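PDB 5I2U: cellulase from Soil metagenome, which probably hydrolyses beta-1,4-glucosidic bonds of cellulose as a salt-tolerant glycoside hydrolase of family 5. Local coordinates for residues H64-Q77 against F106-E120. Sequence-based numbering, arbitrary orientation.
Sequences HNLWPRFYNKNAVQ and FALQCITPVIESAIE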
# COMPACT_ATOMS: atom_id res chain seq x y z
N HIS A 64 -8.58 8.39 4.06
CA HIS A 64 -8.93 8.78 5.45
C HIS A 64 -10.05 9.83 5.48
O HIS A 64 -10.88 9.82 6.37
CB HIS A 64 -7.70 9.29 6.24
CG HIS A 64 -7.46 10.76 6.08
ND1 HIS A 64 -6.76 11.28 5.01
CD2 HIS A 64 -7.86 11.83 6.81
CE1 HIS A 64 -6.72 12.59 5.10
NE2 HIS A 64 -7.39 12.95 6.18
N ASN A 65 -10.05 10.74 4.51
CA ASN A 65 -11.06 11.80 4.43
C ASN A 65 -12.48 11.31 4.04
O ASN A 65 -13.44 12.08 4.16
CB ASN A 65 -10.59 13.00 3.59
CG ASN A 65 -9.98 12.61 2.24
OD1 ASN A 65 -9.30 11.61 2.12
ND2 ASN A 65 -10.18 13.46 1.23
N LEU A 66 -12.60 10.04 3.61
CA LEU A 66 -13.87 9.42 3.30
C LEU A 66 -14.36 8.43 4.35
O LEU A 66 -15.55 8.39 4.66
CB LEU A 66 -13.81 8.73 1.95
CG LEU A 66 -13.50 9.64 0.77
CD1 LEU A 66 -13.72 8.89 -0.52
CD2 LEU A 66 -14.34 10.91 0.81
N TRP A 67 -13.45 7.62 4.88
CA TRP A 67 -13.80 6.60 5.88
C TRP A 67 -12.88 6.72 7.09
O TRP A 67 -12.21 5.75 7.45
CB TRP A 67 -13.74 5.21 5.24
CG TRP A 67 -14.59 5.16 4.02
CD1 TRP A 67 -15.95 5.15 3.98
CD2 TRP A 67 -14.15 5.21 2.67
NE1 TRP A 67 -16.38 5.14 2.69
CE2 TRP A 67 -15.30 5.16 1.86
CE3 TRP A 67 -12.90 5.24 2.07
CZ2 TRP A 67 -15.23 5.15 0.46
CZ3 TRP A 67 -12.83 5.22 0.68
CH2 TRP A 67 -13.99 5.20 -0.11
N PRO A 68 -12.90 7.89 7.75
CA PRO A 68 -12.06 8.11 8.93
C PRO A 68 -12.38 7.25 10.14
O PRO A 68 -11.51 7.07 10.99
CB PRO A 68 -12.31 9.57 9.27
CG PRO A 68 -13.71 9.81 8.82
CD PRO A 68 -13.77 9.06 7.51
N ARG A 69 -13.60 6.73 10.25
CA ARG A 69 -13.99 5.95 11.43
C ARG A 69 -13.14 4.68 11.64
O ARG A 69 -12.91 4.26 12.77
CB ARG A 69 -15.51 5.66 11.44
CG ARG A 69 -16.02 4.52 10.57
CD ARG A 69 -17.55 4.58 10.44
NE ARG A 69 -18.10 3.42 9.72
CZ ARG A 69 -18.48 2.27 10.28
NH1 ARG A 69 -18.39 2.06 11.60
NH2 ARG A 69 -18.98 1.30 9.51
N PHE A 70 -12.62 4.12 10.55
CA PHE A 70 -11.77 2.93 10.65
C PHE A 70 -10.31 3.21 11.01
O PHE A 70 -9.54 2.28 11.24
CB PHE A 70 -11.83 2.13 9.34
CG PHE A 70 -13.22 1.69 8.98
CD1 PHE A 70 -13.88 0.75 9.77
CD2 PHE A 70 -13.87 2.22 7.89
CE1 PHE A 70 -15.18 0.35 9.47
CE2 PHE A 70 -15.16 1.82 7.58
CZ PHE A 70 -15.82 0.89 8.36
N TYR A 71 -9.91 4.48 11.06
CA TYR A 71 -8.54 4.85 11.44
C TYR A 71 -8.49 4.92 12.96
O TYR A 71 -8.53 6.00 13.56
CB TYR A 71 -8.13 6.17 10.79
CG TYR A 71 -7.75 6.03 9.33
CD1 TYR A 71 -8.71 5.73 8.36
CD2 TYR A 71 -6.43 6.18 8.93
CE1 TYR A 71 -8.35 5.59 7.02
CE2 TYR A 71 -6.07 6.03 7.61
CZ TYR A 71 -7.02 5.73 6.66
OH TYR A 71 -6.61 5.61 5.35
N ASN A 72 -8.40 3.75 13.57
CA ASN A 72 -8.29 3.62 15.01
C ASN A 72 -7.52 2.35 15.39
O ASN A 72 -7.32 1.47 14.55
CB ASN A 72 -9.69 3.61 15.63
CG ASN A 72 -10.49 2.37 15.25
OD1 ASN A 72 -10.29 1.32 15.82
ND2 ASN A 72 -11.42 2.51 14.31
N LYS A 73 -7.10 2.26 16.64
CA LYS A 73 -6.20 1.19 17.06
C LYS A 73 -6.84 -0.19 17.02
O LYS A 73 -6.15 -1.18 16.70
CB LYS A 73 -5.63 1.48 18.44
CG LYS A 73 -4.79 2.75 18.46
CD LYS A 73 -3.78 2.77 19.60
CE LYS A 73 -2.88 3.99 19.45
NZ LYS A 73 -1.85 4.04 20.53
N ASN A 74 -8.14 -0.26 17.28
CA ASN A 74 -8.84 -1.53 17.39
C ASN A 74 -9.07 -2.17 16.03
O ASN A 74 -8.89 -3.38 15.86
CB ASN A 74 -10.15 -1.34 18.15
CG ASN A 74 -9.94 -0.90 19.60
OD1 ASN A 74 -8.89 -1.14 20.20
ND2 ASN A 74 -10.95 -0.26 20.18
N ALA A 75 -9.44 -1.36 15.04
CA ALA A 75 -9.55 -1.84 13.66
C ALA A 75 -8.25 -2.46 13.19
O ALA A 75 -8.26 -3.54 12.60
CB ALA A 75 -9.96 -0.71 12.73
N VAL A 76 -7.13 -1.80 13.49
CA VAL A 76 -5.82 -2.31 13.09
C VAL A 76 -5.48 -3.62 13.81
O VAL A 76 -5.06 -4.57 13.16
CB VAL A 76 -4.69 -1.27 13.29
CG1 VAL A 76 -3.36 -1.83 12.86
CG2 VAL A 76 -4.95 -0.02 12.48
N GLN A 77 -5.66 -3.69 15.13
CA GLN A 77 -5.46 -4.94 15.87
C GLN A 77 -6.36 -6.04 15.34
O GLN A 77 -5.90 -7.17 15.22
CB GLN A 77 -5.72 -4.77 17.37
CG GLN A 77 -5.56 -6.07 18.15
CD GLN A 77 -5.78 -5.93 19.64
OE1 GLN A 77 -6.11 -4.86 20.14
NE2 GLN A 77 -5.60 -7.04 20.36
N PHE A 106 -6.45 16.86 10.99
CA PHE A 106 -7.33 15.71 10.88
C PHE A 106 -6.65 14.51 10.21
O PHE A 106 -6.81 13.37 10.66
CB PHE A 106 -8.61 16.07 10.11
CG PHE A 106 -9.61 14.95 10.03
CD1 PHE A 106 -10.09 14.34 11.19
CD2 PHE A 106 -10.07 14.50 8.80
CE1 PHE A 106 -11.01 13.29 11.13
CE2 PHE A 106 -10.99 13.45 8.72
CZ PHE A 106 -11.45 12.85 9.89
N ALA A 107 -5.90 14.77 9.15
CA ALA A 107 -5.08 13.75 8.52
C ALA A 107 -4.14 13.11 9.56
O ALA A 107 -4.07 11.87 9.66
CB ALA A 107 -4.30 14.32 7.36
N LEU A 108 -3.45 13.94 10.35
CA LEU A 108 -2.54 13.43 11.39
C LEU A 108 -3.29 12.75 12.55
O LEU A 108 -2.76 11.78 13.12
CB LEU A 108 -1.62 14.54 11.92
CG LEU A 108 -0.62 15.11 10.90
CD1 LEU A 108 0.10 16.33 11.49
CD2 LEU A 108 0.40 14.09 10.43
N GLN A 109 -4.49 13.21 12.88
CA GLN A 109 -5.37 12.50 13.84
C GLN A 109 -5.76 11.08 13.39
O GLN A 109 -5.93 10.20 14.21
CB GLN A 109 -6.64 13.33 14.13
CG GLN A 109 -6.42 14.51 15.08
CD GLN A 109 -7.55 15.53 15.08
OE1 GLN A 109 -7.30 16.72 15.22
NE2 GLN A 109 -8.79 15.08 14.91
N CYS A 110 -5.89 10.87 12.08
CA CYS A 110 -6.27 9.55 11.54
C CYS A 110 -5.10 8.55 11.45
O CYS A 110 -5.19 7.44 11.94
CB CYS A 110 -6.94 9.70 10.18
SG CYS A 110 -8.59 10.47 10.26
N ILE A 111 -4.00 8.97 10.82
CA ILE A 111 -2.87 8.07 10.56
C ILE A 111 -2.07 7.65 11.82
O ILE A 111 -1.49 6.58 11.86
CB ILE A 111 -1.92 8.63 9.48
CG1 ILE A 111 -1.16 9.88 9.96
CG2 ILE A 111 -2.69 8.93 8.21
CD1 ILE A 111 0.06 10.21 9.11
N THR A 112 -2.04 8.52 12.82
CA THR A 112 -1.23 8.32 14.02
C THR A 112 -1.63 7.06 14.81
O THR A 112 -0.75 6.25 15.12
CB THR A 112 -1.23 9.60 14.88
OG1 THR A 112 -0.64 10.65 14.10
CG2 THR A 112 -0.43 9.44 16.19
N PRO A 113 -2.92 6.88 15.13
CA PRO A 113 -3.30 5.62 15.79
C PRO A 113 -3.08 4.37 14.94
O PRO A 113 -2.77 3.32 15.49
CB PRO A 113 -4.80 5.81 16.10
CG PRO A 113 -5.24 6.97 15.28
CD PRO A 113 -4.05 7.84 15.09
N VAL A 114 -3.20 4.48 13.62
CA VAL A 114 -2.93 3.34 12.74
C VAL A 114 -1.45 2.96 12.77
O VAL A 114 -1.11 1.76 12.86
CB VAL A 114 -3.41 3.63 11.30
CG1 VAL A 114 -3.06 2.49 10.33
CG2 VAL A 114 -4.92 3.87 11.30
N ILE A 115 -0.56 3.96 12.70
CA ILE A 115 0.90 3.73 12.76
C ILE A 115 1.28 3.16 14.12
O ILE A 115 1.95 2.14 14.20
CB ILE A 115 1.71 5.02 12.48
CG1 ILE A 115 1.50 5.50 11.04
CG2 ILE A 115 3.20 4.78 12.71
CD1 ILE A 115 1.81 6.97 10.83
N GLU A 116 0.83 3.82 15.18
CA GLU A 116 1.08 3.36 16.55
C GLU A 116 0.58 1.93 16.75
O GLU A 116 1.30 1.10 17.27
CB GLU A 116 0.45 4.30 17.58
CG GLU A 116 1.25 5.57 17.84
CD GLU A 116 0.51 6.55 18.75
OE1 GLU A 116 -0.63 6.24 19.18
OE2 GLU A 116 1.08 7.63 19.02
N SER A 117 -0.64 1.65 16.31
CA SER A 117 -1.23 0.32 16.50
C SER A 117 -0.45 -0.78 15.75
O SER A 117 -0.32 -1.90 16.24
CB SER A 117 -2.71 0.32 16.12
OG SER A 117 -3.30 -0.95 16.34
N ALA A 118 0.05 -0.45 14.56
CA ALA A 118 0.91 -1.37 13.81
C ALA A 118 2.23 -1.67 14.56
O ALA A 118 2.72 -2.79 14.54
CB ALA A 118 1.20 -0.81 12.43
N ILE A 119 2.78 -0.65 15.22
CA ILE A 119 3.93 -0.85 16.11
C ILE A 119 3.50 -1.77 17.26
O ILE A 119 4.13 -2.80 17.51
CB ILE A 119 4.54 0.50 16.61
CG1 ILE A 119 5.27 1.20 15.47
CG2 ILE A 119 5.50 0.27 17.78
CD1 ILE A 119 5.52 2.68 15.70
N GLU A 120 2.42 -1.39 17.94
CA GLU A 120 1.93 -2.13 19.10
C GLU A 120 1.64 -3.60 18.82
O GLU A 120 1.96 -4.46 19.64
CB GLU A 120 0.66 -1.47 19.65
CG GLU A 120 0.93 -0.15 20.35
CD GLU A 120 -0.34 0.65 20.61
OE1 GLU A 120 -1.44 0.03 20.74
OE2 GLU A 120 -0.23 1.89 20.69
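K73 forms salt bridges with both E120 and E116 of helix 106-120. K73 NZ lies 2.7 Å from E120 OE2, on that oxygen's syn lone pair, and 2.9 Å from E116 OE1, met on the anti side and 32° out of the carboxylate plane. The lysine chain is extended beyond CG, which carries the ammonium between the two acids while the aliphatic part fills a hole made by P113, E116, S117 and E120, a knob-into-hole fit. One turn back from E120, S117 OG donates to K73 O at 2.9 Å, on a carbonyl lone pair; because Q77 N also donates to K73 O, this oxygen serves the first turn of helix 73-81 and the neighbouring helix together. V76 CB rests 3.4 Å from S117 OG, and its CG2 meets V114 CG1.

Farther along, the Y71 ring crosses V114, with Y71 CD2 3.6 Å from V114 CG2, while C110 O lies at the ring edge. With C110 SG turned anti to its carbonyl carbon (chi1 -70°), the sulfur meets the edge of the H64 ring, 3.8 Å from H64 CD2. P68 CB closes on F106 CZ at 3.4 Å.

The axes of 73-77 and 106-120 approach to 8.5 Å at a crossing angle of -42°; their parent helices follow strands 57-61 and 87-93 as successive outer helices of the TIM barrel. Beneath them, Y71 and V114 touch L61, V76 packs on V88 and A107 on M92, and I111 reaches helix 136-150.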